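Fatty acid multifunctional protein (atmfp2) (Arabidopsis thaliana, PDB 2WTB) carries out successive steps of peroxisomal fatty acid beta-oxidation during seed germination, hydrating long-chain enoyl-CoA and dehydrogenating 3-hydroxyacyl-CoA. Local coordinates at residues P131-G143 with L164-E176. Sequence-based numbering, arbitrary orientation.
Sequences PAAQLGLPELQLG and LEMILTSKPVKAE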
ATOM      1  N   PRO A 131      16.375   0.183 -22.208  1.00 52.42           N
ATOM      2  CA  PRO A 131      16.918  -0.829 -21.295  1.00 60.53           C
ATOM      3  C   PRO A 131      16.036  -1.225 -20.106  1.00 74.78           C
ATOM      4  O   PRO A 131      15.503  -2.334 -20.107  1.00 92.53           O
ATOM      5  CB  PRO A 131      18.220  -0.187 -20.823  1.00 55.19           C
ATOM      6  CG  PRO A 131      18.688   0.554 -22.035  1.00 57.56           C
ATOM      7  CD  PRO A 131      17.444   1.034 -22.761  1.00 51.12           C
ATOM      8  N   ALA A 132      15.882  -0.357 -19.115  1.00 60.50           N
ATOM      9  CA  ALA A 132      15.217  -0.771 -17.879  1.00 61.67           C
ATOM     10  C   ALA A 132      13.750  -0.354 -17.770  1.00 66.90           C
ATOM     11  O   ALA A 132      13.239  -0.163 -16.667  1.00 74.51           O
ATOM     12  CB  ALA A 132      15.998  -0.273 -16.669  1.00 75.41           C
ATOM     13  N   ALA A 133      13.072  -0.222 -18.907  1.00 58.33           N
ATOM     14  CA  ALA A 133      11.669   0.183 -18.903  1.00 54.89           C
ATOM     15  C   ALA A 133      10.789  -0.861 -18.210  1.00 57.02           C
ATOM     16  O   ALA A 133      11.107  -2.049 -18.209  1.00 54.48           O
ATOM     17  CB  ALA A 133      11.187   0.435 -20.320  1.00 43.09           C
ATOM     18  N   GLN A 134       9.690  -0.408 -17.614  1.00 57.84           N
ATOM     19  CA  GLN A 134       8.776  -1.305 -16.911  1.00 59.21           C
ATOM     20  C   GLN A 134       7.522  -1.592 -17.721  1.00 64.46           C
ATOM     21  O   GLN A 134       6.894  -0.681 -18.258  1.00 74.75           O
ATOM     22  CB  GLN A 134       8.387  -0.737 -15.546  1.00 61.16           C
ATOM     23  CG  GLN A 134       9.471  -0.859 -14.498  1.00 71.17           C
ATOM     24  CD  GLN A 134       8.964  -0.532 -13.113  1.00 80.99           C
ATOM     25  OE1 GLN A 134       9.745  -0.363 -12.178  1.00 85.39           O
ATOM     26  NE2 GLN A 134       7.646  -0.441 -12.973  1.00 80.11           N
ATOM     27  N   LEU A 135       7.162  -2.867 -17.792  1.00 62.35           N
ATOM     28  CA  LEU A 135       6.020  -3.309 -18.574  1.00 50.38           C
ATOM     29  C   LEU A 135       5.164  -4.228 -17.720  1.00 55.64           C
ATOM     30  O   LEU A 135       5.669  -5.189 -17.144  1.00 45.56           O
ATOM     31  CB  LEU A 135       6.502  -4.063 -19.809  1.00 58.80           C
ATOM     32  CG  LEU A 135       7.788  -3.528 -20.442  1.00 54.17           C
ATOM     33  CD1 LEU A 135       8.422  -4.570 -21.352  1.00 44.21           C
ATOM     34  CD2 LEU A 135       7.529  -2.225 -21.193  1.00 50.91           C
ATOM     35  N   GLY A 136       3.872  -3.934 -17.630  1.00 65.41           N
ATOM     36  CA  GLY A 136       2.982  -4.749 -16.827  1.00 63.15           C
ATOM     37  C   GLY A 136       1.531  -4.314 -16.847  1.00 61.59           C
ATOM     38  O   GLY A 136       1.178  -3.298 -17.451  1.00 55.06           O
ATOM     39  N   LEU A 137       0.689  -5.098 -16.180  1.00 62.10           N
ATOM     40  CA  LEU A 137      -0.730  -4.795 -16.062  1.00 55.70           C
ATOM     41  C   LEU A 137      -1.143  -4.806 -14.595  1.00 51.90           C
ATOM     42  O   LEU A 137      -1.524  -5.844 -14.060  1.00 64.92           O
ATOM     43  CB  LEU A 137      -1.561  -5.799 -16.864  1.00 51.12           C
ATOM     44  CG  LEU A 137      -1.392  -5.768 -18.385  1.00 49.95           C
ATOM     45  CD1 LEU A 137      -2.162  -6.908 -19.035  1.00 43.98           C
ATOM     46  CD2 LEU A 137      -1.839  -4.427 -18.949  1.00 43.09           C
ATOM     47  N   PRO A 138      -1.058  -3.638 -13.940  1.00 50.78           N
ATOM     48  CA  PRO A 138      -1.317  -3.457 -12.505  1.00 53.66           C
ATOM     49  C   PRO A 138      -2.803  -3.339 -12.167  1.00 66.10           C
ATOM     50  O   PRO A 138      -3.149  -3.261 -10.989  1.00 67.21           O
ATOM     51  CB  PRO A 138      -0.619  -2.125 -12.188  1.00 54.04           C
ATOM     52  CG  PRO A 138       0.133  -1.735 -13.448  1.00 51.30           C
ATOM     53  CD  PRO A 138      -0.593  -2.393 -14.566  1.00 49.36           C
ATOM     54  N   GLU A 139      -3.661  -3.329 -13.186  1.00 63.82           N
ATOM     55  CA  GLU A 139      -5.094  -3.100 -12.999  1.00 67.46           C
ATOM     56  C   GLU A 139      -5.706  -3.822 -11.796  1.00 74.48           C
ATOM     57  O   GLU A 139      -6.508  -3.246 -11.063  1.00 75.67           O
ATOM     58  CB  GLU A 139      -5.874  -3.463 -14.267  1.00 56.95           C
ATOM     59  CG  GLU A 139      -5.869  -2.386 -15.342  1.00 63.45           C
ATOM     60  CD  GLU A 139      -4.691  -2.502 -16.290  1.00 72.02           C
ATOM     61  OE1 GLU A 139      -3.718  -3.211 -15.955  1.00 77.64           O
ATOM     62  OE2 GLU A 139      -4.740  -1.883 -17.374  1.00 65.22           O
ATOM     63  N   LEU A 140      -5.332  -5.080 -11.597  1.00 71.40           N
ATOM     64  CA  LEU A 140      -5.948  -5.884 -10.543  1.00 72.70           C
ATOM     65  C   LEU A 140      -5.768  -5.308  -9.138  1.00 72.14           C
ATOM     66  O   LEU A 140      -6.582  -5.565  -8.251  1.00 80.36           O
ATOM     67  CB  LEU A 140      -5.459  -7.335 -10.593  1.00 69.70           C
ATOM     68  CG  LEU A 140      -6.324  -8.307 -11.398  1.00 62.03           C
ATOM     69  CD1 LEU A 140      -6.331  -7.945 -12.876  1.00 65.39           C
ATOM     70  CD2 LEU A 140      -5.844  -9.734 -11.197  1.00 63.81           C
ATOM     71  N   GLN A 141      -4.707  -4.533  -8.932  1.00 63.24           N
ATOM     72  CA  GLN A 141      -4.460  -3.941  -7.619  1.00 69.74           C
ATOM     73  C   GLN A 141      -5.528  -2.918  -7.250  1.00 67.74           C
ATOM     74  O   GLN A 141      -5.758  -2.648  -6.072  1.00 70.89           O
ATOM     75  CB  GLN A 141      -3.068  -3.311  -7.546  1.00 72.07           C
ATOM     76  CG  GLN A 141      -1.962  -4.309  -7.241  1.00 87.41           C
ATOM     77  CD  GLN A 141      -0.604  -3.652  -7.064  1.00 95.33           C
ATOM     78  OE1 GLN A 141      -0.374  -2.535  -7.529  1.00 87.80           O
ATOM     79  NE2 GLN A 141       0.304  -4.352  -6.394  1.00 96.84           N
ATOM     80  N   LEU A 142      -6.185  -2.357  -8.260  1.00 81.25           N
ATOM     81  CA  LEU A 142      -7.248  -1.387  -8.028  1.00 88.95           C
ATOM     82  C   LEU A 142      -8.614  -2.063  -8.049  1.00 83.68           C
ATOM     83  O   LEU A 142      -9.647  -1.408  -7.913  1.00 79.72           O
ATOM     84  CB  LEU A 142      -7.197  -0.267  -9.070  1.00 85.10           C
ATOM     85  CG  LEU A 142      -5.890   0.523  -9.153  1.00 82.09           C
ATOM     86  CD1 LEU A 142      -6.019   1.679 -10.134  1.00 80.90           C
ATOM     87  CD2 LEU A 142      -5.485   1.024  -7.778  1.00 67.28           C
ATOM     88  N   GLY A 143      -8.610  -3.381  -8.218  1.00 84.62           N
ATOM     89  CA  GLY A 143      -9.846  -4.138  -8.270  1.00 89.09           C
ATOM     90  C   GLY A 143     -10.506  -4.042  -9.629  1.00 79.73           C
ATOM     91  O   GLY A 143     -11.685  -4.358  -9.785  1.00 80.46           O
ATOM     92  N   LEU A 164      -0.547 -14.919 -16.825  1.00 64.86           N
ATOM     93  CA  LEU A 164      -1.321 -15.154 -15.616  1.00 68.68           C
ATOM     94  C   LEU A 164      -0.588 -14.632 -14.392  1.00 67.78           C
ATOM     95  O   LEU A 164      -1.200 -14.062 -13.492  1.00 64.45           O
ATOM     96  CB  LEU A 164      -1.637 -16.644 -15.447  1.00 67.28           C
ATOM     97  CG  LEU A 164      -2.799 -17.175 -16.285  1.00 64.11           C
ATOM     98  CD1 LEU A 164      -3.136 -18.599 -15.888  1.00 70.68           C
ATOM     99  CD2 LEU A 164      -4.012 -16.278 -16.127  1.00 64.17           C
ATOM    100  N   GLU A 165       0.725 -14.834 -14.360  1.00 56.93           N
ATOM    101  CA  GLU A 165       1.526 -14.351 -13.245  1.00 64.91           C
ATOM    102  C   GLU A 165       1.477 -12.831 -13.188  1.00 61.04           C
ATOM    103  O   GLU A 165       1.156 -12.252 -12.154  1.00 58.50           O
ATOM    104  CB  GLU A 165       2.974 -14.821 -13.366  1.00 70.03           C
ATOM    105  CG  GLU A 165       3.875 -14.303 -12.256  1.00 84.57           C
ATOM    106  CD  GLU A 165       5.348 -14.433 -12.591  1.00106.26           C
ATOM    107  OE1 GLU A 165       5.678 -15.170 -13.544  1.00117.42           O
ATOM    108  OE2 GLU A 165       6.175 -13.798 -11.903  1.00107.34           O
ATOM    109  N   MET A 166       1.785 -12.192 -14.313  1.00 54.27           N
ATOM    110  CA  MET A 166       1.823 -10.736 -14.389  1.00 57.53           C
ATOM    111  C   MET A 166       0.484 -10.102 -14.022  1.00 62.83           C
ATOM    112  O   MET A 166       0.430  -9.176 -13.211  1.00 59.85           O
ATOM    113  CB  MET A 166       2.248 -10.281 -15.786  1.00 50.02           C
ATOM    114  CG  MET A 166       3.671 -10.653 -16.159  1.00 66.17           C
ATOM    115  SD  MET A 166       4.098 -10.131 -17.831  1.00 67.07           S
ATOM    116  CE  MET A 166       3.941  -8.353 -17.681  1.00 77.53           C
ATOM    117  N   ILE A 167      -0.593 -10.603 -14.620  1.00 57.36           N
ATOM    118  CA  ILE A 167      -1.915 -10.031 -14.396  1.00 60.88           C
ATOM    119  C   ILE A 167      -2.417 -10.261 -12.971  1.00 66.31           C
ATOM    120  O   ILE A 167      -3.009  -9.372 -12.361  1.00 65.36           O
ATOM    121  CB  ILE A 167      -2.943 -10.585 -15.393  1.00 55.00           C
ATOM    122  CG1 ILE A 167      -2.572 -10.174 -16.815  1.00 49.29           C
ATOM    123  CG2 ILE A 167      -4.340 -10.092 -15.047  1.00 60.19           C
ATOM    124  CD1 ILE A 167      -3.644 -10.489 -17.834  1.00 52.49           C
ATOM    125  N   LEU A 168      -2.176 -11.452 -12.440  1.00 65.51           N
ATOM    126  CA  LEU A 168      -2.636 -11.779 -11.096  1.00 75.66           C
ATOM    127  C   LEU A 168      -1.785 -11.105 -10.026  1.00 73.52           C
ATOM    128  O   LEU A 168      -2.312 -10.519  -9.082  1.00 81.95           O
ATOM    129  CB  LEU A 168      -2.666 -13.296 -10.880  1.00 62.70           C
ATOM    130  CG  LEU A 168      -3.740 -14.055 -11.657  1.00 62.33           C
ATOM    131  CD1 LEU A 168      -3.739 -15.529 -11.276  1.00 64.69           C
ATOM    132  CD2 LEU A 168      -5.107 -13.435 -11.419  1.00 62.97           C
ATOM    133  N   THR A 169      -0.469 -11.191 -10.178  1.00 75.57           N
ATOM    134  CA  THR A 169       0.449 -10.594  -9.216  1.00 80.08           C
ATOM    135  C   THR A 169       0.498  -9.077  -9.376  1.00 77.70           C
ATOM    136  O   THR A 169       0.872  -8.358  -8.449  1.00 88.54           O
ATOM    137  CB  THR A 169       1.868 -11.167  -9.365  1.00 88.83           C
ATOM    138  OG1 THR A 169       1.799 -12.596  -9.432  1.00 95.83           O
ATOM    139  CG2 THR A 169       2.732 -10.766  -8.183  1.00102.08           C
ATOM    140  N   SER A 170       0.116  -8.599 -10.556  1.00 71.00           N
ATOM    141  CA  SER A 170       0.108  -7.168 -10.853  1.00 75.14           C
ATOM    142  C   SER A 170       1.514  -6.580 -10.956  1.00 72.05           C
ATOM    143  O   SER A 170       1.675  -5.386 -11.203  1.00 64.64           O
ATOM    144  CB  SER A 170      -0.711  -6.398  -9.811  1.00 64.20           C
ATOM    145  OG  SER A 170      -2.099  -6.564 -10.029  1.00 69.39           O
ATOM    146  N   LYS A 171       2.525  -7.425 -10.772  1.00 74.25           N
ATOM    147  CA  LYS A 171       3.916  -6.986 -10.823  1.00 69.15           C
ATOM    148  C   LYS A 171       4.376  -6.699 -12.247  1.00 71.55           C
ATOM    149  O   LYS A 171       4.069  -7.452 -13.170  1.00 71.18           O
ATOM    150  CB  LYS A 171       4.837  -8.024 -10.180  1.00 68.72           C
ATOM    151  CG  LYS A 171       4.771  -8.073  -8.661  1.00 70.02           C
ATOM    152  CD  LYS A 171       5.813  -9.034  -8.106  1.00 86.47           C
ATOM    153  CE  LYS A 171       5.670  -9.216  -6.601  1.00102.41           C
ATOM    154  NZ  LYS A 171       5.918  -7.952  -5.851  1.00107.90           N
ATOM    155  N   PRO A 172       5.113  -5.593 -12.425  1.00 73.64           N
ATOM    156  CA  PRO A 172       5.685  -5.196 -13.714  1.00 71.55           C
ATOM    157  C   PRO A 172       6.921  -6.022 -14.043  1.00 65.86           C
ATOM    158  O   PRO A 172       7.425  -6.741 -13.182  1.00 67.74           O
ATOM    159  CB  PRO A 172       6.094  -3.734 -13.483  1.00 76.08           C
ATOM    160  CG  PRO A 172       5.446  -3.326 -12.184  1.00 78.67           C
ATOM    161  CD  PRO A 172       5.349  -4.578 -11.387  1.00 75.02           C
ATOM    162  N   VAL A 173       7.400  -5.915 -15.277  1.00 59.72           N
ATOM    163  CA  VAL A 173       8.611  -6.614 -15.695  1.00 60.91           C
ATOM    164  C   VAL A 173       9.514  -5.672 -16.492  1.00 58.68           C
ATOM    165  O   VAL A 173       9.031  -4.809 -17.224  1.00 58.46           O
ATOM    166  CB  VAL A 173       8.281  -7.863 -16.539  1.00 64.54           C
ATOM    167  CG1 VAL A 173       7.691  -7.464 -17.883  1.00 55.10           C
ATOM    168  CG2 VAL A 173       9.520  -8.713 -16.736  1.00 78.57           C
ATOM    169  N   LYS A 174      10.825  -5.828 -16.338  1.00 53.47           N
ATOM    170  CA  LYS A 174      11.776  -4.969 -17.037  1.00 59.51           C
ATOM    171  C   LYS A 174      11.844  -5.305 -18.523  1.00 60.83           C
ATOM    172  O   LYS A 174      11.486  -6.405 -18.940  1.00 57.61           O
ATOM    173  CB  LYS A 174      13.164  -5.060 -16.402  1.00 65.62           C
ATOM    174  CG  LYS A 174      13.228  -4.507 -14.988  1.00 73.86           C
ATOM    175  CD  LYS A 174      12.691  -3.087 -14.932  1.00 85.60           C
ATOM    176  CE  LYS A 174      12.711  -2.543 -13.511  1.00 96.79           C
ATOM    177  NZ  LYS A 174      11.811  -3.315 -12.610  1.00105.78           N
ATOM    178  N   ALA A 175      12.304  -4.343 -19.319  1.00 67.25           N
ATOM    179  CA  ALA A 175      12.357  -4.511 -20.767  1.00 62.40           C
ATOM    180  C   ALA A 175      13.182  -5.731 -21.168  1.00 63.90           C
ATOM    181  O   ALA A 175      12.788  -6.486 -22.058  1.00 59.94           O
ATOM    182  CB  ALA A 175      12.903  -3.253 -21.430  1.00 47.33           C
ATOM    183  N   GLU A 176      14.321  -5.916 -20.508  1.00 60.74           N
ATOM    184  CA  GLU A 176      15.210  -7.037 -20.801  1.00 70.47           C
ATOM    185  C   GLU A 176      14.471  -8.369 -20.740  1.00 70.70           C
ATOM    186  O   GLU A 176      14.446  -9.121 -21.715  1.00 63.50           O
ATOM    187  CB  GLU A 176      16.406  -7.055 -19.845  1.00 82.99           C
ATOM    188  CG  GLU A 176      17.506  -6.057 -20.188  1.00 84.84           C
ATOM    189  CD  GLU A 176      17.205  -4.650 -19.705  1.00 83.07           C
ATOM    190  OE1 GLU A 176      16.355  -4.493 -18.801  1.00 80.06           O
ATOM    191  OE2 GLU A 176      17.827  -3.699 -20.224  1.00 80.40           O
TER
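L135 and V173 exchange both backbone hydrogen bonds of a short antiparallel bridge in the crotonase (enoyl-CoA hydratase) fold: L135 N to V173 O is 2.8 Å, and V173 N to L135 O is 2.6 Å. One pair along, Q134 and K174 form the non-hydrogen-bonded pair. Their side chains run side by side in the same direction, the extended Q134 chain bringing NE2 to 3.7 Å from P172 CB, while K174 lies alongside, with CE 3.8 Å from Q134 CG. A weak A175 N to A133 O bond carries the pairing into the start of helix 175-181.

Beyond G136, contact passes to the end of helix 160-169. M166, bent at chi3 (63°), lays its CE methyl 3.6 Å from L135 O. L137 CD1 lies alongside I167 CG1 at 4.0 Å, and L140, from the 3-10 turn, crosses I167 and sets CD1 3.6 Å from its CG2. S170, with positive phi where the helix ends, packs CB against Q141 CG.

L137 also touches E119, the predicted nucleophile, and two residues, L137 and P138, separate the strand from E139, the predicted proton acceptor. Strand 112-114 flanks 134-136 away from V173, completing a three-stranded sheet, and just past it the backbone of G136 hydrogen-bonds to that of G115.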